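Putative type VI secretion protein (PDB 6SJL) forms the trimeric VgrG spike at the tip of the type VI secretion system and carries the bound Tle1 effector. Local coordinates at the interface of chains A and B. Coordinates in Å, arbitrary orientation; residue numbers count along the deposited sequence, not the author numbering. Chains: chain A/B, Putative type VI secretion protein.

The interface of chains A and B. Residues chain A 562, 626, 628, 636; chain B 562, 628, 635-636.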
# COMPACT_ATOMS: atom_id res chain seq x y z
N ILE A 562 12.23 -20.13 -17.59
CA ILE A 562 10.97 -20.77 -17.93
C ILE A 562 10.19 -19.77 -18.76
O ILE A 562 9.86 -18.68 -18.29
CB ILE A 562 10.21 -21.21 -16.68
CG1 ILE A 562 11.13 -22.05 -15.82
CG2 ILE A 562 9.02 -22.02 -17.06
CD1 ILE A 562 10.53 -22.55 -14.59
N MET A 626 16.32 -16.69 -11.78
CA MET A 626 15.19 -17.30 -12.45
C MET A 626 14.49 -16.23 -13.24
O MET A 626 14.18 -15.16 -12.72
CB MET A 626 14.22 -17.90 -11.45
CG MET A 626 14.48 -19.31 -11.08
SD MET A 626 13.18 -19.95 -10.05
CE MET A 626 11.82 -19.19 -10.87
N LEU A 628 11.04 -16.02 -15.35
CA LEU A 628 9.79 -16.56 -15.83
C LEU A 628 9.13 -15.54 -16.73
O LEU A 628 8.82 -14.44 -16.28
CB LEU A 628 8.86 -16.91 -14.67
CG LEU A 628 9.48 -17.60 -13.49
CD1 LEU A 628 8.40 -17.83 -12.50
CD2 LEU A 628 10.02 -18.89 -13.92
N MET A 636 0.17 -17.18 -10.55
CA MET A 636 0.79 -17.92 -9.46
C MET A 636 -0.27 -18.07 -8.38
O MET A 636 -0.50 -17.15 -7.60
CB MET A 636 2.01 -17.17 -8.96
CG MET A 636 2.96 -17.97 -8.15
SD MET A 636 4.50 -17.11 -7.91
CE MET A 636 4.34 -16.61 -6.21
N ILE B 562 12.02 -25.60 -8.06
CA ILE B 562 12.77 -25.02 -9.16
C ILE B 562 13.84 -24.14 -8.55
O ILE B 562 13.53 -23.24 -7.78
CB ILE B 562 11.86 -24.24 -10.11
CG1 ILE B 562 10.84 -25.18 -10.73
CG2 ILE B 562 12.67 -23.62 -11.19
CD1 ILE B 562 9.65 -24.52 -11.21
N LEU B 628 10.28 -21.78 -5.53
CA LEU B 628 11.15 -21.19 -6.52
C LEU B 628 12.25 -20.46 -5.77
O LEU B 628 11.97 -19.55 -5.00
CB LEU B 628 10.40 -20.21 -7.40
CG LEU B 628 9.11 -20.67 -8.04
CD1 LEU B 628 8.66 -19.62 -8.97
CD2 LEU B 628 9.37 -21.89 -8.79
N GLY B 635 12.82 -12.96 -11.70
CA GLY B 635 11.95 -12.05 -12.40
C GLY B 635 10.77 -12.78 -12.96
O GLY B 635 10.93 -13.77 -13.65
N MET B 636 9.58 -12.32 -12.65
CA MET B 636 8.36 -12.88 -13.20
C MET B 636 7.74 -11.79 -14.04
O MET B 636 7.08 -10.90 -13.51
CB MET B 636 7.43 -13.32 -12.08
CG MET B 636 6.48 -14.40 -12.43
SD MET B 636 5.61 -14.98 -10.97
CE MET B 636 4.20 -13.90 -10.99
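In the intertwined beta-helical spike of VgrG, strand 626-630 of chain A lies parallel to strand 634-638 of chain B, and the side chains on their inner faces meet in an apolar core between the chains, to which strand 559-563 of chain A and strand 560-563 of chain B each add an isoleucine. A:Leu628 and B:Met636 form the parallel bridge. B:Gly635 joins the strands through both of its backbone polar groups: its N donates to A:Met626 O, and its O accepts from A:Leu628 N, each bond 2.8 Å long. Both bonds are nearly straight, close to 165° at the hydrogen. Behind this backbone seam A:Leu628 points inward, and its branch crosses the B:Met636 chain at a slant, with the CD1 methyl of the leucine 3.9 Å from CG of the methionine. The same methyl meets B:Leu628 tip to tip, CD1 to CD1 at 4.0 Å, so one leucine branch touches both a residue of the neighbouring strand and its own counterpart in chain B. A:Met626 runs across B:Leu628 at about a right angle. Its chain is extended as far as SD and then folds at the last torsion (chi3 39°), which turns CE back against the leucine, 3.7 Å from CD1. At the bend, the thioether SD also packs against the CG2 branch of B:Ile562, 3.9 Å away, and thus bridges two chain B side chains. The two copies of Ile562 reach toward each other end on, A:Ile562 CD1 to B:Ile562 CD1 at 4.0 Å, forming one layer of the core beside the leucine pair. On the other side of that pair, A:Met636 and B:Met636 meet at their sulfurs, SD to SD at 3.9 Å. In each, CG is anti to the backbone N, directing the thioether toward its counterpart.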